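Local coordinates for protein thioredoxin (PDB 4EUY) that is of unknown function but, with its thioredoxin-type fold and CxxC disulfide, probably takes part in thiol-disulfide exchange, at residues L20-I25 and P73-F78; F24-N29 and E54-D59. All coordinates share one frame; numbering follows the deposited sequence.

Contact 1: L20-I25 and P73-F78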
# COMPACT_ATOMS: atom_id res chain seq x y z
N LEU A 20 11.35 0.01 -3.05
CA LEU A 20 10.19 0.32 -2.19
C LEU A 20 8.85 0.16 -2.85
O LEU A 20 8.59 0.79 -3.86
CB LEU A 20 10.38 1.74 -1.73
CG LEU A 20 9.69 2.26 -0.49
CD1 LEU A 20 9.80 1.28 0.66
CD2 LEU A 20 10.25 3.61 -0.09
N VAL A 21 8.00 -0.64 -2.24
CA VAL A 21 6.73 -1.07 -2.83
C VAL A 21 5.61 -1.11 -1.83
O VAL A 21 5.80 -1.47 -0.70
CB VAL A 21 6.84 -2.51 -3.28
CG1 VAL A 21 5.50 -3.03 -3.80
CG2 VAL A 21 7.95 -2.61 -4.30
N LEU A 22 4.42 -0.78 -2.27
CA LEU A 22 3.34 -0.58 -1.36
C LEU A 22 2.18 -1.46 -1.84
O LEU A 22 1.77 -1.36 -3.01
CB LEU A 22 2.97 0.91 -1.35
CG LEU A 22 1.71 1.22 -0.53
CD1 LEU A 22 1.46 2.71 -0.46
CD2 LEU A 22 0.51 0.52 -1.15
N LEU A 23 1.66 -2.31 -0.96
CA LEU A 23 0.48 -3.10 -1.33
C LEU A 23 -0.71 -2.48 -0.75
O LEU A 23 -0.74 -2.13 0.45
CB LEU A 23 0.53 -4.50 -0.77
CG LEU A 23 1.15 -5.44 -1.78
CD1 LEU A 23 2.56 -4.96 -2.09
CD2 LEU A 23 1.13 -6.82 -1.15
N PHE A 24 -1.70 -2.30 -1.61
CA PHE A 24 -2.98 -1.81 -1.18
C PHE A 24 -3.94 -2.97 -1.39
O PHE A 24 -4.17 -3.45 -2.55
CB PHE A 24 -3.41 -0.58 -1.97
CG PHE A 24 -4.64 0.07 -1.42
CD1 PHE A 24 -4.55 1.21 -0.64
CD2 PHE A 24 -5.88 -0.48 -1.64
CE1 PHE A 24 -5.69 1.79 -0.10
CE2 PHE A 24 -7.03 0.11 -1.12
CZ PHE A 24 -6.94 1.24 -0.34
N ILE A 25 -4.50 -3.44 -0.28
CA ILE A 25 -5.37 -4.61 -0.35
C ILE A 25 -6.77 -4.25 -0.01
O ILE A 25 -7.02 -3.54 1.00
CB ILE A 25 -4.91 -5.71 0.63
CG1 ILE A 25 -3.39 -5.99 0.38
CG2 ILE A 25 -5.78 -6.94 0.45
CD1 ILE A 25 -2.87 -7.20 1.12
N PRO A 73 -9.38 -1.42 4.11
CA PRO A 73 -8.21 -1.70 3.31
C PRO A 73 -7.01 -1.93 4.16
O PRO A 73 -7.01 -1.60 5.34
CB PRO A 73 -7.99 -0.40 2.56
CG PRO A 73 -8.50 0.61 3.50
CD PRO A 73 -9.76 -0.01 4.01
N THR A 74 -5.98 -2.44 3.54
CA THR A 74 -4.73 -2.60 4.22
C THR A 74 -3.64 -2.12 3.33
O THR A 74 -3.64 -2.42 2.14
CB THR A 74 -4.44 -4.06 4.55
OG1 THR A 74 -5.50 -4.58 5.35
CG2 THR A 74 -3.15 -4.11 5.31
N VAL A 75 -2.71 -1.38 3.90
CA VAL A 75 -1.55 -0.96 3.17
C VAL A 75 -0.36 -1.57 3.82
O VAL A 75 -0.25 -1.55 5.04
CB VAL A 75 -1.39 0.54 3.17
CG1 VAL A 75 -0.05 0.92 2.57
CG2 VAL A 75 -2.53 1.13 2.38
N LEU A 76 0.51 -2.12 2.99
CA LEU A 76 1.75 -2.66 3.46
C LEU A 76 2.81 -1.99 2.69
O LEU A 76 2.66 -1.73 1.48
CB LEU A 76 1.83 -4.15 3.16
CG LEU A 76 0.71 -4.88 3.86
CD1 LEU A 76 0.93 -6.37 3.78
CD2 LEU A 76 0.69 -4.46 5.31
N LEU A 77 3.90 -1.72 3.37
CA LEU A 77 5.00 -1.13 2.70
C LEU A 77 6.15 -2.08 2.85
O LEU A 77 6.44 -2.52 3.97
CB LEU A 77 5.31 0.22 3.31
CG LEU A 77 6.06 1.16 2.39
CD1 LEU A 77 5.32 1.31 1.07
CD2 LEU A 77 6.20 2.50 3.08
N PHE A 78 6.81 -2.39 1.74
CA PHE A 78 7.93 -3.28 1.73
C PHE A 78 9.19 -2.59 1.25
O PHE A 78 9.15 -1.88 0.23
CB PHE A 78 7.62 -4.41 0.80
CG PHE A 78 6.58 -5.34 1.32
CD1 PHE A 78 6.92 -6.32 2.22
CD2 PHE A 78 5.27 -5.24 0.93
CE1 PHE A 78 5.96 -7.19 2.72
CE2 PHE A 78 4.30 -6.11 1.42
CZ PHE A 78 4.65 -7.09 2.30
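L22 and F24 face V75, L77 and P73 across two antiparallel strands, L20-I25 and T74-F78, whose short axes approach to 4.5 Å. Six backbone bonds join them in three reciprocal pairs: V21 with F78, L23 with L76 and I25 with T74. Between these lie the non-hydrogen-bonded pairs L22-L77 and F24-V75, and their side chains all go to the face that helix 31-45 covers.

That face is the closed one: L22, F24, V75 and L77, with L20 and P73 at its ends, are all buried. CD1 of L77 meets CB of L22 at 3.4 Å, while CG1 of V75 comes to 3.6 Å from CG of L22, the two side chains set at a slant, so L22 touches both its pair mate L77 and the diagonal V75. CG of F24 is anti to its backbone N (chi1 -172°), and the ring spans two residues of the other strand: CD1 meets CG2 of V75 at 3.6 Å, and CZ meets CB of P73 at 3.5 Å. F24 and P73 lie side by side, pointing the same way. On the helix side, V40 and L44 pack on L22, L37 on F24.

The other face, carrying V21, L23, I25, T74, L76 and F78, is looser, and L23, I25 and F78 are partly exposed. CB of L23 is 4.2 Å from CB of L76. F78 and L23 cross obliquely, CD1 of L23 4.1 Å from CD2 of the F78 ring. OG1 of T74 makes a weak hydrogen bond to OG of S88.

The peptide before P73 is cis, and P73 also touches C33 of the C30-C33 disulfide: the arrangement of the thioredoxin fold, where a cis-proline just before an antiparallel strand lies next to the CxxC site.

Contact 2: F24-N29 and E54-D59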
# COMPACT_ATOMS: atom_id res chain seq x y z
N PHE A 24 -1.70 -2.30 -1.61
CA PHE A 24 -2.98 -1.81 -1.18
C PHE A 24 -3.94 -2.97 -1.39
O PHE A 24 -4.17 -3.45 -2.55
CB PHE A 24 -3.41 -0.58 -1.97
CG PHE A 24 -4.64 0.07 -1.42
CD1 PHE A 24 -4.55 1.21 -0.64
CD2 PHE A 24 -5.88 -0.48 -1.64
CE1 PHE A 24 -5.69 1.79 -0.10
CE2 PHE A 24 -7.03 0.11 -1.12
CZ PHE A 24 -6.94 1.24 -0.34
N ILE A 25 -4.50 -3.44 -0.28
CA ILE A 25 -5.37 -4.61 -0.35
C ILE A 25 -6.77 -4.25 -0.01
O ILE A 25 -7.02 -3.54 1.00
CB ILE A 25 -4.91 -5.71 0.63
CG1 ILE A 25 -3.39 -5.99 0.38
CG2 ILE A 25 -5.78 -6.94 0.45
CD1 ILE A 25 -2.87 -7.20 1.12
N LYS A 26 -7.69 -4.70 -0.85
CA LYS A 26 -9.09 -4.32 -0.65
C LYS A 26 -10.00 -5.43 -0.99
O LYS A 26 -9.60 -6.47 -1.51
CB LYS A 26 -9.47 -3.08 -1.45
CG LYS A 26 -8.86 -2.99 -2.84
CD LYS A 26 -9.55 -1.91 -3.67
CE LYS A 26 -8.86 -1.68 -5.02
NZ LYS A 26 -9.65 -0.74 -5.88
N THR A 27 -11.27 -5.19 -0.68
CA THR A 27 -12.30 -6.15 -0.84
C THR A 27 -13.30 -5.59 -1.80
O THR A 27 -13.42 -4.38 -1.95
CB THR A 27 -12.89 -6.42 0.52
OG1 THR A 27 -12.00 -7.33 1.17
CG2 THR A 27 -14.36 -7.04 0.45
N GLU A 28 -14.05 -6.49 -2.43
CA GLU A 28 -15.00 -6.13 -3.48
C GLU A 28 -16.13 -5.17 -3.10
O GLU A 28 -16.45 -4.27 -3.88
CB GLU A 28 -15.57 -7.40 -4.12
CG GLU A 28 -14.49 -8.18 -4.86
CD GLU A 28 -15.03 -9.02 -6.00
OE1 GLU A 28 -15.92 -9.86 -5.74
OE2 GLU A 28 -14.55 -8.84 -7.15
N ASN A 29 -16.73 -5.31 -1.92
CA ASN A 29 -17.73 -4.32 -1.51
C ASN A 29 -17.29 -3.60 -0.24
O ASN A 29 -17.45 -4.13 0.86
CB ASN A 29 -19.10 -4.96 -1.37
CG ASN A 29 -19.61 -5.54 -2.68
OD1 ASN A 29 -19.22 -5.08 -3.77
ND2 ASN A 29 -20.46 -6.56 -2.60
N GLU A 54 -1.95 -3.29 -6.33
CA GLU A 54 -3.27 -3.42 -5.72
C GLU A 54 -3.70 -4.84 -5.76
O GLU A 54 -3.62 -5.48 -6.80
CB GLU A 54 -4.28 -2.60 -6.48
CG GLU A 54 -4.14 -1.12 -6.20
CD GLU A 54 -5.06 -0.29 -7.05
OE1 GLU A 54 -6.19 -0.80 -7.40
OE2 GLU A 54 -4.64 0.85 -7.38
N ILE A 55 -4.20 -5.31 -4.64
CA ILE A 55 -4.83 -6.61 -4.65
C ILE A 55 -6.26 -6.51 -4.28
O ILE A 55 -6.56 -6.03 -3.18
CB ILE A 55 -4.19 -7.54 -3.63
CG1 ILE A 55 -2.70 -7.70 -3.93
CG2 ILE A 55 -4.91 -8.87 -3.66
CD1 ILE A 55 -1.93 -8.48 -2.88
N LEU A 56 -7.14 -6.99 -5.14
CA LEU A 56 -8.60 -7.02 -4.85
C LEU A 56 -9.01 -8.42 -4.46
O LEU A 56 -8.96 -9.33 -5.29
CB LEU A 56 -9.37 -6.63 -6.11
CG LEU A 56 -10.87 -6.46 -6.05
CD1 LEU A 56 -11.21 -5.54 -4.89
CD2 LEU A 56 -11.39 -5.91 -7.37
N LEU A 57 -9.38 -8.60 -3.20
CA LEU A 57 -9.86 -9.90 -2.72
C LEU A 57 -11.32 -9.99 -2.91
O LEU A 57 -12.00 -8.98 -3.05
CB LEU A 57 -9.57 -10.10 -1.25
CG LEU A 57 -8.08 -10.25 -0.99
CD1 LEU A 57 -7.73 -10.22 0.50
CD2 LEU A 57 -7.67 -11.56 -1.62
N GLN A 58 -11.81 -11.22 -2.92
CA GLN A 58 -13.24 -11.42 -3.07
C GLN A 58 -13.88 -11.24 -1.71
O GLN A 58 -13.21 -11.25 -0.69
CB GLN A 58 -13.52 -12.78 -3.67
CG GLN A 58 -14.52 -12.74 -4.83
CD GLN A 58 -14.47 -13.99 -5.72
OE1 GLN A 58 -13.86 -15.01 -5.38
NE2 GLN A 58 -15.11 -13.89 -6.87
N ASP A 59 -15.20 -11.06 -1.71
CA ASP A 59 -15.95 -10.74 -0.48
C ASP A 59 -16.04 -11.84 0.61
O ASP A 59 -15.46 -11.72 1.69
CB ASP A 59 -17.37 -10.31 -0.88
CG ASP A 59 -17.97 -9.33 0.09
OD1 ASP A 59 -17.72 -9.48 1.30
OD2 ASP A 59 -18.67 -8.41 -0.37
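K26 sends its chain across toward the neighbouring strand, passing L56, and the side chain of E54 slants across it. Its CG takes the crowded position between backbone N and carbonyl carbon (chi1 39°), which brings it to 4.0 Å from CD1 of L56 and, in plane, to the edge of the F24 ring. Beyond CG the chain is extended, and NZ ends 3.8 Å from OE1 of E54, a long salt bridge; OE2 of E54 has a salt bridge to NZ of K52.

The backbones run parallel: I55 N bonds to F24 O, K26 N to I55 O, and L57 N to K26 O at 2.7 Å. This pairing closes the beta-alpha-beta unit of the thioredoxin fold, with helix 31-45 crossing over between the strands.

On the opposite face CG2 of I25, anti to its backbone N, meets CD1 of L57 at 3.8 Å, the two side chains crossing. OG1 of T27 hydrogen-bonds to O of T71. Past the strand ends the bonding fades: E28 N reaches L57 O only weakly, at 3.3 Å. The side chain of E28 runs beside Q58, with OE1 3.3 Å from CG of Q58; the carboxylate of E28 and the amide of Q58 lie with their planes 75° apart.

Overall arrangement
Strand 20-27 serves both contacts, pairing antiparallel with 74-79 in contact 1 and parallel with 50-57 in contact 2, where 50-57 is an outermost strand of the sheet. Contact 1 lies near the centre of the chain and is mostly buried; contact 2, its centre about 12 Å from that of contact 1, is a surface contact with many exposed residues. The chemistry follows: hydrocarbon packing dominates the first, whereas charged and polar chains border the second. F24 and I25 belong to both, and CD2 of L23 touches CD1 of I55 at 3.9 Å. The disulfide residue C33 is touched from both, by P73 and by K26.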